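PDB 7C4D: putative esterase from Uncultured bacterium, which probably hydrolyses carboxylic ester bonds as an alpha/beta hydrolase. Local coordinates for residues Q51-D56 against K83-E88; A142-D147 against S194-I199; T101-T106 against I121-Y126. All coordinates share one frame; numbering follows the deposited sequence. Where two conformers were deposited one is given.

Contact 1 of 3, residues Q51-D56 against K83-E88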
loop_
_atom_site.group_PDB
_atom_site.type_symbol
_atom_site.label_atom_id
_atom_site.label_comp_id
_atom_site.label_asym_id
_atom_site.label_seq_id
_atom_site.Cartn_x
_atom_site.Cartn_y
_atom_site.Cartn_z
ATOM N N GLN A 51 -10.774 15.760 0.028
ATOM C CA GLN A 51 -10.274 15.752 1.392
ATOM C C GLN A 51 -9.451 14.486 1.549
ATOM O O GLN A 51 -10.020 13.424 1.756
ATOM C CB GLN A 51 -11.452 15.799 2.373
ATOM C CG GLN A 51 -12.238 17.115 2.276
ATOM C CD GLN A 51 -13.280 17.187 3.359
ATOM O OE1 GLN A 51 -12.971 17.292 4.538
ATOM N NE2 GLN A 51 -14.523 17.013 2.972
ATOM N N VAL A 52 -8.133 14.604 1.353
ATOM C CA VAL A 52 -7.272 13.449 1.260
ATOM C C VAL A 52 -6.781 13.030 2.648
ATOM O O VAL A 52 -6.204 13.843 3.380
ATOM C CB VAL A 52 -6.078 13.733 0.335
ATOM C CG1 VAL A 52 -5.235 12.479 0.157
ATOM C CG2 VAL A 52 -6.514 14.312 -1.017
ATOM N N TYR A 53 -6.970 11.738 2.964
ATOM C CA TYR A 53 -6.467 11.123 4.192
ATOM C C TYR A 53 -5.310 10.179 3.872
ATOM O O TYR A 53 -5.471 9.227 3.097
ATOM C CB TYR A 53 -7.579 10.358 4.904
ATOM C CG TYR A 53 -8.689 11.229 5.422
ATOM C CD1 TYR A 53 -9.714 11.634 4.588
ATOM C CD2 TYR A 53 -8.706 11.662 6.740
ATOM C CE1 TYR A 53 -10.728 12.447 5.050
ATOM C CE2 TYR A 53 -9.714 12.467 7.229
ATOM C CZ TYR A 53 -10.731 12.852 6.373
ATOM O OH TYR A 53 -11.761 13.614 6.829
ATOM N N LEU A 54 -4.121 10.525 4.380
ATOM C CA LEU A 54 -2.929 9.707 4.209
ATOM C C LEU A 54 -2.784 8.876 5.479
ATOM O O LEU A 54 -2.433 9.408 6.540
ATOM C CB LEU A 54 -1.700 10.594 4.021
ATOM C CG LEU A 54 -1.719 11.608 2.877
ATOM C CD1 LEU A 54 -0.436 12.397 2.907
ATOM C CD2 LEU A 54 -1.820 10.901 1.539
ATOM N N ILE A 55 -3.126 7.592 5.346
ATOM C CA ILE A 55 -3.236 6.654 6.458
ATOM C C ILE A 55 -1.946 5.839 6.507
ATOM O O ILE A 55 -1.378 5.511 5.454
ATOM C CB ILE A 55 -4.482 5.777 6.232
ATOM C CG1 ILE A 55 -5.773 6.509 6.617
ATOM C CG2 ILE A 55 -4.362 4.433 6.918
ATOM C CD1 ILE A 55 -5.948 6.619 8.064
ATOM N N ASP A 56 -1.433 5.623 7.731
ATOM C CA ASP A 56 -0.357 4.668 7.994
ATOM C C ASP A 56 -1.069 3.380 8.419
ATOM O O ASP A 56 -1.927 3.416 9.286
ATOM C CB ASP A 56 0.600 5.155 9.093
ATOM C CG ASP A 56 1.540 6.301 8.721
ATOM O OD1 ASP A 56 1.596 6.668 7.553
ATOM O OD2 ASP A 56 2.259 6.784 9.592
ATOM N N LYS A 83 -15.274 5.045 10.399
ATOM C CA LYS A 83 -16.265 5.286 11.444
ATOM C C LYS A 83 -15.852 6.482 12.293
ATOM O O LYS A 83 -16.620 7.426 12.440
ATOM C CB LYS A 83 -16.432 4.101 12.407
ATOM C CG LYS A 83 -17.133 2.876 11.848
ATOM C CD LYS A 83 -16.964 1.661 12.739
ATOM C CE LYS A 83 -17.835 0.495 12.321
ATOM N NZ LYS A 83 -17.634 -0.664 13.219
ATOM N N SER A 84 -14.626 6.434 12.843
ATOM C CA SER A 84 -14.168 7.444 13.792
ATOM C C SER A 84 -14.012 8.843 13.178
ATOM O O SER A 84 -13.811 9.791 13.918
ATOM C CB SER A 84 -12.925 7.027 14.513
ATOM O OG SER A 84 -11.783 7.113 13.678
ATOM N N GLN A 85 -14.120 8.982 11.848
ATOM C CA GLN A 85 -13.983 10.257 11.161
ATOM C C GLN A 85 -15.340 10.669 10.592
ATOM O O GLN A 85 -15.438 11.701 9.945
ATOM C CB GLN A 85 -12.989 10.143 9.991
ATOM C CG GLN A 85 -11.536 9.992 10.402
ATOM C CD GLN A 85 -11.081 11.199 11.176
ATOM O OE1 GLN A 85 -10.493 11.071 12.243
ATOM N NE2 GLN A 85 -11.368 12.384 10.651
ATOM N N ASN A 86 -16.368 9.829 10.788
ATOM C CA ASN A 86 -17.737 10.095 10.356
ATOM C C ASN A 86 -17.883 10.245 8.849
ATOM O O ASN A 86 -18.679 11.055 8.399
ATOM C CB ASN A 86 -18.368 11.300 11.054
ATOM C CG ASN A 86 -18.682 10.998 12.497
ATOM O OD1 ASN A 86 -18.086 11.582 13.392
ATOM N ND2 ASN A 86 -19.577 10.053 12.725
ATOM N N LEU A 87 -17.174 9.412 8.078
ATOM C CA LEU A 87 -17.245 9.496 6.630
ATOM C C LEU A 87 -18.317 8.514 6.165
ATOM O O LEU A 87 -18.309 7.350 6.562
ATOM C CB LEU A 87 -15.861 9.214 6.022
ATOM C CG LEU A 87 -14.695 10.030 6.596
ATOM C CD1 LEU A 87 -13.337 9.500 6.141
ATOM C CD2 LEU A 87 -14.836 11.517 6.301
ATOM N N GLU A 88 -19.248 9.011 5.347
ATOM C CA GLU A 88 -20.361 8.225 4.841
ATOM C C GLU A 88 -19.890 7.309 3.711
ATOM O O GLU A 88 -20.091 6.087 3.768
ATOM C CB GLU A 88 -21.502 9.146 4.393
ATOM C CG GLU A 88 -22.877 8.603 4.754
ATOM C CD GLU A 88 -22.932 7.905 6.106
ATOM O OE1 GLU A 88 -22.744 8.585 7.139
ATOM O OE2 GLU A 88 -23.131 6.675 6.125
#
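Tyr53 has Leu87 CD1 over one face of its ring, 4.1 Å from Tyr53 CE1. The other methyl of the fork, Leu87 CD2, lies 3.8 Å from the Tyr53 hydroxyl oxygen OH. The two side chains approach from opposite directions, so the leucine fork meets the outer part of the ring. Gln85 approaches the CE2 side of the ring obliquely. Its NE2 stands 3.8 Å from Tyr53 CE2 and 4.0 Å from Tyr53 OH. The amide plane is turned 55° from the ring plane, so this is no flat stack. The Gln85 chain is bent at its second torsion (chi2 -62°), and this bend brings the amide round to the tyrosine.

The backbones stay well apart, with the nearest CA atoms, Tyr53 and Gln85, 10.3 Å from each other. The contact between them is made by side chains. Asn86 ends helix 71-84 in a Schellman motif, with Asn86 N bonded to Lys83 O at 2.9 Å. The turn places Gln85 and Leu87 so that both point toward strand 51-55. Tyr53 also touches Lys18 of strand 16-19, and Leu87 touches Pro25 of strand 25-29. The contact thus joins strand 51-55 to the turn that follows helix 71-84, in the beta-alpha-beta crossover leading on to strand 90-95.

The chemistry is mostly apolar, with one amide beside an aromatic ring. It implies cohesion by shape and dispersion, since no hydrogen bond or salt bridge links the two segments.

Contact 2 of 3, residues A142-D147 against S194-I199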
loop_
_atom_site.group_PDB
_atom_site.type_symbol
_atom_site.label_atom_id
_atom_site.label_comp_id
_atom_site.label_asym_id
_atom_site.label_seq_id
_atom_site.Cartn_x
_atom_site.Cartn_y
_atom_site.Cartn_z
ATOM N N ALA A 142 16.989 -9.182 4.363
ATOM C CA ALA A 142 17.782 -7.970 4.491
ATOM C C ALA A 142 17.514 -7.262 5.819
ATOM O O ALA A 142 18.449 -6.955 6.553
ATOM C CB ALA A 142 17.510 -7.064 3.318
ATOM N N LEU A 143 16.229 -7.032 6.117
ATOM C CA LEU A 143 15.803 -6.222 7.249
ATOM C C LEU A 143 16.042 -6.956 8.569
ATOM O O LEU A 143 16.446 -6.331 9.552
ATOM C CB LEU A 143 14.324 -5.830 7.100
ATOM C CG LEU A 143 13.912 -5.109 5.807
ATOM C CD1 LEU A 143 12.434 -4.786 5.830
ATOM C CD2 LEU A 143 14.703 -3.832 5.581
ATOM N N LYS A 144 15.772 -8.270 8.574
ATOM C CA LYS A 144 15.950 -9.126 9.740
ATOM C C LYS A 144 17.422 -9.150 10.163
ATOM O O LYS A 144 17.730 -9.349 11.337
ATOM C CB LYS A 144 15.442 -10.536 9.421
ATOM C CG LYS A 144 15.326 -11.489 10.604
ATOM C CD LYS A 144 14.961 -12.901 10.204
ATOM C CE LYS A 144 15.288 -13.905 11.287
ATOM N NZ LYS A 144 14.276 -14.987 11.336
ATOM N N SER A 145 18.312 -8.898 9.193
ATOM C CA SER A 145 19.746 -9.118 9.301
ATOM C C SER A 145 20.493 -7.821 9.615
ATOM O O SER A 145 21.689 -7.845 9.903
ATOM C CB SER A 145 20.268 -9.748 8.035
ATOM O OG SER A 145 19.828 -11.095 7.916
ATOM N N ILE A 146 19.789 -6.689 9.530
ATOM C CA ILE A 146 20.342 -5.424 9.984
ATOM C C ILE A 146 19.999 -5.266 11.465
ATOM O O ILE A 146 18.856 -5.494 11.864
ATOM C CB ILE A 146 19.840 -4.248 9.113
ATOM C CG1 ILE A 146 20.290 -4.366 7.649
ATOM C CG2 ILE A 146 20.201 -2.896 9.720
ATOM C CD1 ILE A 146 21.752 -4.740 7.441
ATOM N N ASP A 147 21.021 -4.932 12.268
ATOM C CA ASP A 147 20.856 -4.610 13.677
ATOM C C ASP A 147 20.939 -3.091 13.854
ATOM O O ASP A 147 22.029 -2.513 13.853
ATOM C CB ASP A 147 21.824 -5.402 14.566
ATOM C CG ASP A 147 21.759 -5.027 16.040
ATOM O OD1 ASP A 147 20.634 -4.944 16.584
ATOM O OD2 ASP A 147 22.840 -4.809 16.635
ATOM N N SER A 194 6.183 -9.126 12.650
ATOM C CA SER A 194 4.821 -9.405 12.223
ATOM C C SER A 194 4.766 -9.550 10.697
ATOM O O SER A 194 4.100 -10.446 10.172
ATOM C CB SER A 194 3.824 -8.392 12.751
ATOM O OG SER A 194 2.534 -8.553 12.148
ATOM N N ILE A 195 5.505 -8.690 9.990
ATOM C CA ILE A 195 5.526 -8.737 8.528
ATOM C C ILE A 195 5.980 -10.127 8.052
ATOM O O ILE A 195 5.294 -10.762 7.248
ATOM C CB ILE A 195 6.369 -7.586 7.928
ATOM C CG1 ILE A 195 5.722 -6.206 8.105
ATOM C CG2 ILE A 195 6.712 -7.848 6.482
ATOM C CD1 ILE A 195 6.623 -5.043 7.705
ATOM N N GLU A 196 7.126 -10.589 8.567
ATOM C CA GLU A 196 7.708 -11.889 8.240
ATOM C C GLU A 196 6.721 -13.016 8.509
ATOM O O GLU A 196 6.516 -13.861 7.648
ATOM C CB GLU A 196 9.009 -12.156 8.992
ATOM C CG GLU A 196 9.687 -13.447 8.560
ATOM C CD GLU A 196 11.077 -13.715 9.124
ATOM O OE1 GLU A 196 11.212 -13.747 10.369
ATOM O OE2 GLU A 196 12.026 -13.894 8.322
ATOM N N LYS A 197 6.079 -13.000 9.680
ATOM C CA LYS A 197 5.176 -14.077 10.045
ATOM C C LYS A 197 3.783 -13.847 9.459
ATOM O O LYS A 197 2.824 -14.467 9.937
ATOM C CB LYS A 197 5.089 -14.222 11.570
ATOM C CG LYS A 197 6.410 -14.535 12.267
ATOM C CD LYS A 197 6.251 -14.925 13.714
ATOM C CE LYS A 197 7.569 -15.314 14.343
ATOM N NZ LYS A 197 7.388 -16.414 15.317
ATOM N N ASN A 198 3.671 -12.946 8.463
ATOM C CA ASN A 198 2.407 -12.748 7.770
ATOM C C ASN A 198 2.582 -12.739 6.249
ATOM O O ASN A 198 1.632 -12.385 5.535
ATOM C CB ASN A 198 1.694 -11.447 8.171
ATOM C CG ASN A 198 1.039 -11.497 9.524
ATOM O OD1 ASN A 198 -0.168 -11.736 9.634
ATOM N ND2 ASN A 198 1.845 -11.269 10.554
ATOM N N ILE A 199 3.772 -13.113 5.757
ATOM C CA ILE A 199 4.050 -13.071 4.322
ATOM C C ILE A 199 3.067 -13.908 3.486
ATOM O O ILE A 199 2.786 -13.583 2.339
ATOM C CB ILE A 199 5.523 -13.402 4.000
ATOM C CG1 ILE A 199 5.923 -12.916 2.603
ATOM C CG2 ILE A 199 5.838 -14.884 4.204
ATOM C CD1 ILE A 199 6.069 -11.403 2.471
#
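The last turns of helices 131-144 and 192-196 lie close together, with the CA atoms of Lys144 and Glu196 the nearest pair at 8.8 Å. These two residues carry the contact. Both side chains leave with CG anti to the backbone N (chi1 -170° for Lys144, -175° for Glu196), which carries the two side chains toward each other. They cross at about a right angle. Lys144 NZ reaches Glu196 OE1 at 3.4 Å, a salt bridge with a weak hydrogen bond. The second carboxylate oxygen, Glu196 OE2, is farther from Lys144 NZ at 3.9 Å. The lysine chain also brushes the carboxylate, with Lys144 CD 3.6 Å from Glu196 OE2. The acid therefore meets methylene as well as ammonium.

Side-chain packing flanks the pair: Glu196 touches Ile140 of helix 131-144, and Leu143 and Ile195 both touch Tyr33. Asn198 OD1 accepts bonds from Met69 N and Asn201 ND2, which ties the turn after Glu196 to Met69 and to helix 199-203. Both segments lie between strands 113-119 and 217-222, where many alpha/beta hydrolases carry their cap, and probably belong to such a cap here. With an alanine in place of Glu196, the ammonium of Lys144 would probably be left without this charge partner and be freer to swing into solvent.

Lys144 is exposed and Glu196 partly so. The bond is long and water can probably compete for the charges, so the pair is likely to contribute only a modest attraction across the two helix ends.

Contact 3 of 3, residues T101-T106 against I121-Y126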
loop_
_atom_site.group_PDB
_atom_site.type_symbol
_atom_site.label_atom_id
_atom_site.label_comp_id
_atom_site.label_asym_id
_atom_site.label_seq_id
_atom_site.Cartn_x
_atom_site.Cartn_y
_atom_site.Cartn_z
ATOM N N THR A 101 -6.066 -4.569 0.724
ATOM C CA THR A 101 -6.900 -4.108 1.833
ATOM C C THR A 101 -8.120 -3.384 1.282
ATOM O O THR A 101 -9.241 -3.593 1.735
ATOM C CB THR A 101 -6.078 -3.204 2.769
ATOM O OG1 THR A 101 -4.982 -3.943 3.297
ATOM C CG2 THR A 101 -6.839 -2.581 3.911
ATOM N N ALA A 102 -7.889 -2.543 0.263
ATOM C CA ALA A 102 -8.968 -1.714 -0.250
ATOM C C ALA A 102 -10.007 -2.596 -0.946
ATOM O O ALA A 102 -11.195 -2.406 -0.750
ATOM C CB ALA A 102 -8.393 -0.643 -1.164
ATOM N N MET A 103 -9.545 -3.575 -1.734
ATOM C CA MET A 103 -10.440 -4.514 -2.395
ATOM C C MET A 103 -11.233 -5.345 -1.371
ATOM O O MET A 103 -12.456 -5.438 -1.514
ATOM C CB MET A 103 -9.657 -5.410 -3.351
ATOM C CG MET A 103 -9.275 -4.716 -4.619
ATOM S SD MET A 103 -8.602 -5.873 -5.814
ATOM C CE MET A 103 -6.910 -6.076 -5.242
ATOM N N TRP A 104 -10.556 -5.847 -0.308
ATOM C CA TRP A 104 -11.213 -6.556 0.797
ATOM C C TRP A 104 -12.304 -5.685 1.403
ATOM O O TRP A 104 -13.454 -6.110 1.469
ATOM C CB TRP A 104 -10.213 -6.973 1.887
ATOM C CG TRP A 104 -9.713 -8.374 1.743
ATOM C CD1 TRP A 104 -8.784 -8.829 0.855
ATOM C CD2 TRP A 104 -10.135 -9.517 2.511
ATOM N NE1 TRP A 104 -8.587 -10.174 1.018
ATOM C CE2 TRP A 104 -9.401 -10.624 2.029
ATOM C CE3 TRP A 104 -11.037 -9.706 3.565
ATOM C CZ2 TRP A 104 -9.559 -11.907 2.563
ATOM C CZ3 TRP A 104 -11.191 -10.974 4.088
ATOM C CH2 TRP A 104 -10.464 -12.059 3.591
ATOM N N PHE A 105 -11.921 -4.459 1.817
ATOM C CA PHE A 105 -12.853 -3.519 2.419
ATOM C C PHE A 105 -14.052 -3.203 1.520
ATOM O O PHE A 105 -15.169 -3.082 2.023
ATOM C CB PHE A 105 -12.161 -2.265 2.973
ATOM C CG PHE A 105 -13.144 -1.207 3.415
ATOM C CD1 PHE A 105 -13.645 -1.191 4.716
ATOM C CD2 PHE A 105 -13.595 -0.233 2.522
ATOM C CE1 PHE A 105 -14.607 -0.256 5.088
ATOM C CE2 PHE A 105 -14.533 0.719 2.907
ATOM C CZ PHE A 105 -15.033 0.704 4.187
ATOM N N THR A 106 -13.805 -3.040 0.210
ATOM C CA THR A 106 -14.809 -2.603 -0.754
ATOM C C THR A 106 -15.851 -3.707 -0.992
ATOM O O THR A 106 -17.042 -3.423 -1.088
ATOM C CB THR A 106 -14.128 -2.196 -2.082
ATOM O OG1 THR A 106 -13.331 -1.033 -1.828
ATOM C CG2 THR A 106 -15.094 -1.930 -3.222
ATOM N N ILE A 121 -1.485 -4.218 -8.403
ATOM C CA ILE A 121 -1.628 -5.499 -7.749
ATOM C C ILE A 121 -2.939 -6.140 -8.208
ATOM O O ILE A 121 -3.906 -5.444 -8.533
ATOM C CB ILE A 121 -1.561 -5.340 -6.215
ATOM C CG1 ILE A 121 -1.277 -6.688 -5.545
ATOM C CG2 ILE A 121 -2.802 -4.651 -5.699
ATOM C CD1 ILE A 121 -1.230 -6.687 -4.042
ATOM N N ALA A 122 -2.971 -7.478 -8.243
ATOM C CA ALA A 122 -4.160 -8.171 -8.727
ATOM C C ALA A 122 -4.896 -8.774 -7.535
ATOM O O ALA A 122 -4.313 -8.943 -6.477
ATOM C CB ALA A 122 -3.780 -9.209 -9.767
ATOM N N PRO A 123 -6.186 -9.138 -7.627
ATOM C CA PRO A 123 -6.852 -9.718 -6.478
ATOM C C PRO A 123 -6.339 -11.105 -6.069
ATOM O O PRO A 123 -6.560 -11.522 -4.936
ATOM C CB PRO A 123 -8.337 -9.763 -6.862
ATOM C CG PRO A 123 -8.453 -9.122 -8.222
ATOM C CD PRO A 123 -7.060 -9.028 -8.798
ATOM N N GLY A 124 -5.630 -11.806 -6.949
ATOM C CA GLY A 124 -5.331 -13.210 -6.694
ATOM C C GLY A 124 -4.000 -13.467 -5.971
ATOM O O GLY A 124 -3.180 -12.578 -5.727
ATOM N N LYS A 125 -3.781 -14.739 -5.637
ATOM C CA LYS A 125 -2.633 -15.169 -4.852
ATOM C C LYS A 125 -1.405 -15.188 -5.743
ATOM O O LYS A 125 -1.505 -15.537 -6.912
ATOM C CB LYS A 125 -2.895 -16.554 -4.236
ATOM C CG LYS A 125 -1.670 -17.248 -3.653
ATOM C CD LYS A 125 -1.905 -18.680 -3.261
ATOM C CE LYS A 125 -0.593 -19.410 -3.047
ATOM N NZ LYS A 125 -0.792 -20.760 -2.464
ATOM N N TYR A 126 -0.262 -14.783 -5.169
ATOM C CA TYR A 126 1.045 -14.889 -5.789
ATOM C C TYR A 126 1.769 -16.090 -5.158
ATOM O O TYR A 126 1.773 -16.227 -3.940
ATOM C CB TYR A 126 1.835 -13.595 -5.559
ATOM C CG TYR A 126 1.256 -12.369 -6.222
ATOM C CD1 TYR A 126 0.193 -11.686 -5.635
ATOM C CD2 TYR A 126 1.747 -11.916 -7.448
ATOM C CE1 TYR A 126 -0.369 -10.578 -6.250
ATOM C CE2 TYR A 126 1.194 -10.811 -8.076
ATOM C CZ TYR A 126 0.135 -10.148 -7.470
ATOM O OH TYR A 126 -0.409 -9.049 -8.047
#
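Met103 reaches out from helix 97-108 and sets its thioether end against Pro123, in the loop that follows strand 113-119. Met103 CE lies 3.8 Å from Pro123 CA. The sulfur rests beside the proline ring, with Met103 SD 4.0 Å from Pro123 CB. The side chains cross at a slant. A bend at the third torsion of Met103 (chi3 -80°) turns the methyl toward the loop backbone, where Met103 CE comes to 4.1 Å from Ala122 O. The same methyl meets Ile121 more distantly, with Met103 CE 4.4 Å from Ile121 CG2. One flexible side chain thus covers three successive loop residues.

This part is buried and close-packed. Val118 and Ile206 also border Met103, and Ile236 and Ile239 of helix 232-239 lie against Pro123.

Beyond Pro123 the segment turns away from Met103 and toward solvent. Gly124 is partly exposed and Lys125 exposed, and neither meets the helix segment. The turn is still held by a bond of its own: Ala122 N donates to Tyr126 OH at 3.0 Å, with an N-H...O angle of 159°. Tyr126 OH is also bonded to Tyr227 O.

Helix 97-108 follows the probable nucleophile elbow bearing Ser96, a strand-turn-helix arrangement typical of the alpha/beta hydrolase core. The loop of segment 121-126 follows Asp120, probably the acid of a Ser-His-Asp triad with His253. The canonical acid of the fold comes after the next strand, here 217-222, so a place after strand 113-119 would be a known variation. Ile121 touches Ser96, so the packing borders the likely active site of this alpha/beta hydrolase.

The three contacts lie in different parts of one chain and do not touch. Contact 3 is the most central, its centre about 11 Å from the centre of the chain, and lies nearest the probable catalytic residues. An acetate ion is bound about 6 Å from its Ile121 side chain; it probably comes from the crystallisation liquor but may mark the pocket. Contact 1 packs the turn after a helix on the sheet, with its centre about 20 Å from that of contact 3. Contact 2 lies in the probable cap, its centre about 22 Å from that of contact 3 and about 29 Å from that of contact 1. Burial falls from contact 3 through contact 1 to contact 2.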